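Local structure of oxygen-independent coproporphyrinogen III oxidase (1OLT) at residues Ser205-Leu210 and Arg236-Asn241. The protein catalyses the anaerobic oxidative decarboxylation of two propionate groups of coproporphyrinogen III to vinyl groups in heme biosynthesis, using S-adenosylmethionine and a [4Fe-4S] cluster. Numbering follows the deposited sequence.
With SAM (S-adenosylmethionine), chain C.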
loop_
_atom_site.group_PDB
_atom_site.type_symbol
_atom_site.label_atom_id
_atom_site.label_comp_id
_atom_site.label_asym_id
_atom_site.label_seq_id
_atom_site.Cartn_x
_atom_site.Cartn_y
_atom_site.Cartn_z
ATOM N N SER A 205 -15.382 4.758 -1.367
ATOM C CA SER A 205 -14.113 4.077 -1.691
ATOM C C SER A 205 -13.666 3.079 -0.666
ATOM O O SER A 205 -12.463 2.904 -0.443
ATOM C CB SER A 205 -12.973 5.074 -1.893
ATOM O OG SER A 205 -13.307 5.993 -2.906
ATOM N N THR A 206 -14.616 2.408 -0.023
ATOM C CA THR A 206 -14.271 1.384 0.970
ATOM C C THR A 206 -13.603 0.144 0.373
ATOM O O THR A 206 -14.149 -0.500 -0.540
ATOM C CB THR A 206 -15.526 0.971 1.713
ATOM O OG1 THR A 206 -15.981 2.092 2.471
ATOM C CG2 THR A 206 -15.242 -0.033 2.735
ATOM N N ASN A 207 -12.446 -0.202 0.925
ATOM C CA ASN A 207 -11.647 -1.328 0.495
ATOM C C ASN A 207 -11.769 -2.457 1.479
ATOM O O ASN A 207 -11.815 -2.221 2.722
ATOM C CB ASN A 207 -10.176 -0.893 0.355
ATOM C CG ASN A 207 -9.272 -2.044 0.033
ATOM O OD1 ASN A 207 -8.567 -2.608 0.907
ATOM N ND2 ASN A 207 -9.336 -2.475 -1.174
ATOM N N ILE A 208 -11.847 -3.682 0.969
ATOM C CA ILE A 208 -11.519 -4.847 1.782
ATOM C C ILE A 208 -10.274 -5.621 1.305
ATOM O O ILE A 208 -10.047 -5.808 0.050
ATOM C CB ILE A 208 -12.668 -5.783 1.940
ATOM C CG1 ILE A 208 -12.974 -6.524 0.721
ATOM C CG2 ILE A 208 -13.963 -5.091 2.409
ATOM C CD1 ILE A 208 -13.625 -7.771 1.053
ATOM N N ASP A 209 -9.473 -6.101 2.260
ATOM C CA ASP A 209 -8.352 -6.977 1.988
ATOM C C ASP A 209 -8.745 -8.445 2.101
ATOM O O ASP A 209 -9.448 -8.849 3.056
ATOM C CB ASP A 209 -7.209 -6.773 2.971
ATOM C CG ASP A 209 -6.655 -5.377 2.991
ATOM O OD1 ASP A 209 -6.724 -4.625 1.986
ATOM O OD2 ASP A 209 -6.041 -4.968 4.024
ATOM N N LEU A 210 -8.349 -9.219 1.087
ATOM C CA LEU A 210 -8.437 -10.629 1.061
ATOM C C LEU A 210 -7.026 -11.184 0.808
ATOM O O LEU A 210 -6.178 -10.501 0.220
ATOM C CB LEU A 210 -9.395 -11.149 0.001
ATOM C CG LEU A 210 -10.844 -10.700 0.102
ATOM C CD1 LEU A 210 -11.649 -11.110 -1.185
ATOM C CD2 LEU A 210 -11.420 -11.307 1.313
ATOM N N ARG A 236 -13.933 -1.420 -3.311
ATOM C CA ARG A 236 -12.617 -1.777 -3.809
ATOM C C ARG A 236 -12.177 -3.026 -3.064
ATOM O O ARG A 236 -12.586 -3.248 -1.910
ATOM C CB ARG A 236 -11.552 -0.691 -3.533
ATOM C CG ARG A 236 -11.639 0.591 -4.250
ATOM C CD ARG A 236 -10.664 1.690 -3.654
ATOM N NE ARG A 236 -10.753 2.935 -4.430
ATOM C CZ ARG A 236 -10.165 4.101 -4.129
ATOM N NH1 ARG A 236 -9.366 4.225 -3.076
ATOM N NH2 ARG A 236 -10.354 5.141 -4.928
ATOM N N LEU A 237 -11.322 -3.814 -3.709
ATOM C CA LEU A 237 -10.771 -5.038 -3.128
ATOM C C LEU A 237 -9.272 -5.091 -3.375
ATOM O O LEU A 237 -8.760 -4.695 -4.444
ATOM C CB LEU A 237 -11.357 -6.311 -3.709
ATOM C CG LEU A 237 -12.830 -6.571 -3.599
ATOM C CD1 LEU A 237 -13.553 -6.044 -4.775
ATOM C CD2 LEU A 237 -13.101 -8.045 -3.524
ATOM N N SER A 238 -8.572 -5.577 -2.391
ATOM C CA SER A 238 -7.178 -5.876 -2.514
ATOM C C SER A 238 -7.033 -7.349 -2.203
ATOM O O SER A 238 -7.344 -7.761 -1.103
ATOM C CB SER A 238 -6.381 -5.000 -1.575
ATOM O OG SER A 238 -6.656 -3.626 -1.798
ATOM N N VAL A 239 -6.548 -8.129 -3.131
ATOM C CA VAL A 239 -6.462 -9.583 -3.022
ATOM C C VAL A 239 -4.973 -9.956 -3.125
ATOM O O VAL A 239 -4.401 -9.975 -4.220
ATOM C CB VAL A 239 -7.255 -10.209 -4.104
ATOM C CG1 VAL A 239 -7.333 -11.763 -3.902
ATOM C CG2 VAL A 239 -8.673 -9.639 -4.103
ATOM N N PHE A 240 -4.345 -10.156 -1.975
ATOM C CA PHE A 240 -2.905 -10.388 -1.886
ATOM C C PHE A 240 -2.582 -11.836 -1.959
ATOM O O PHE A 240 -3.290 -12.701 -1.420
ATOM C CB PHE A 240 -2.386 -9.839 -0.543
ATOM C CG PHE A 240 -2.682 -8.379 -0.355
ATOM C CD1 PHE A 240 -2.102 -7.438 -1.195
ATOM C CD2 PHE A 240 -3.514 -7.944 0.641
ATOM C CE1 PHE A 240 -2.332 -6.059 -1.028
ATOM C CE2 PHE A 240 -3.754 -6.547 0.832
ATOM C CZ PHE A 240 -3.174 -5.618 -0.023
ATOM N N ASN A 241 -1.517 -12.126 -2.628
ATOM C CA ASN A 241 -0.945 -13.458 -2.635
ATOM C C ASN A 241 -0.215 -13.667 -1.264
ATOM O O ASN A 241 0.588 -12.833 -0.858
ATOM C CB ASN A 241 0.081 -13.579 -3.776
ATOM C CG ASN A 241 0.753 -14.949 -3.801
ATOM O OD1 ASN A 241 0.103 -15.962 -3.704
ATOM N ND2 ASN A 241 2.017 -14.963 -3.889
HETATM N N SAM C . -4.794 -4.471 11.096
HETATM C CA SAM C . -5.986 -4.408 10.262
HETATM C C SAM C . -6.564 -5.778 9.887
HETATM O O SAM C . -5.816 -6.813 9.977
HETATM O OXT SAM C . -7.743 -5.770 9.595
HETATM C CB SAM C . -5.565 -3.679 8.971
HETATM C CG SAM C . -4.971 -4.417 7.802
HETATM S SD SAM C . -3.319 -5.026 8.019
HETATM C CE SAM C . -2.359 -3.595 8.531
HETATM C "C5'" SAM C . -2.667 -4.933 6.264
HETATM C "C4'" SAM C . -2.945 -6.119 5.274
HETATM O "O4'" SAM C . -1.781 -6.843 4.896
HETATM C "C3'" SAM C . -3.827 -7.199 5.855
HETATM O "O3'" SAM C . -5.206 -6.825 5.962
HETATM C "C2'" SAM C . -3.532 -8.414 4.966
HETATM O "O2'" SAM C . -4.478 -8.509 3.901
HETATM C "C1'" SAM C . -2.177 -8.097 4.383
HETATM N N9 SAM C . -1.148 -9.054 4.739
HETATM C C8 SAM C . -0.541 -9.126 5.966
HETATM N N7 SAM C . 0.372 -10.092 5.941
HETATM C C5 SAM C . 0.369 -10.630 4.680
HETATM C C6 SAM C . 1.114 -11.658 4.076
HETATM N N6 SAM C . 2.067 -12.336 4.715
HETATM N N1 SAM C . 0.850 -11.957 2.769
HETATM C C2 SAM C . -0.141 -11.257 2.071
HETATM N N3 SAM C . -0.854 -10.261 2.644
HETATM C C4 SAM C . -0.601 -9.969 3.936
#
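Strands 207-210 and 236-241 run parallel, their axes 19° apart, joined by five backbone hydrogen bonds that run from R236 N to T206 O, 2.9 Å, up to F240 N on L210 O; the straightest is L210 N to S238 O. On the pocket face, D209 sends its carboxylate up from the strand. D209 OD2 lies 2.8 Å from O3' of the S-adenosylmethionine ribose, a likely hydrogen bond, and its OD1 sits 3.7 Å from F240 CE2, with the carboxylate and ring planes turned 64° apart. CG of F240 is anti to its own carbonyl carbon (chi1 -57°), beside the backbone N, and the sugar hydroxyl O2' meets the ring's edge at F240 CD2, 3.4 Å. F240 CB meanwhile touches the adenine at N3. An alanine at F240 would keep that CB contact but would probably open a gap beside O2' and D209, leaving the carboxylate freer to turn. S238 sits beside D209 on the neighbouring strand, S238 CB 3.6 Å from D209 OD1, and its OG is hydrogen-bonded to H289. Further back, in the conformers described here, S205 CB sits over the centre of the R236 guanidinium, 3.7 Å above its plane, while R236 NH2 makes salt bridges to D295 and E296. The other face is apolar: L210 and L237 run alongside each other in the same direction, L210 CD1 to L237 CD2 4.1 Å, and I208 CG1 packs near L237 CG. Helix 219-232, the crossover of this beta-alpha-beta unit, covers them with V229 and L226. In the radical SAM core sheet, strand 166-172 flanks 207-212 in parallel, and the antiparallel strand 289-291 borders 236-241.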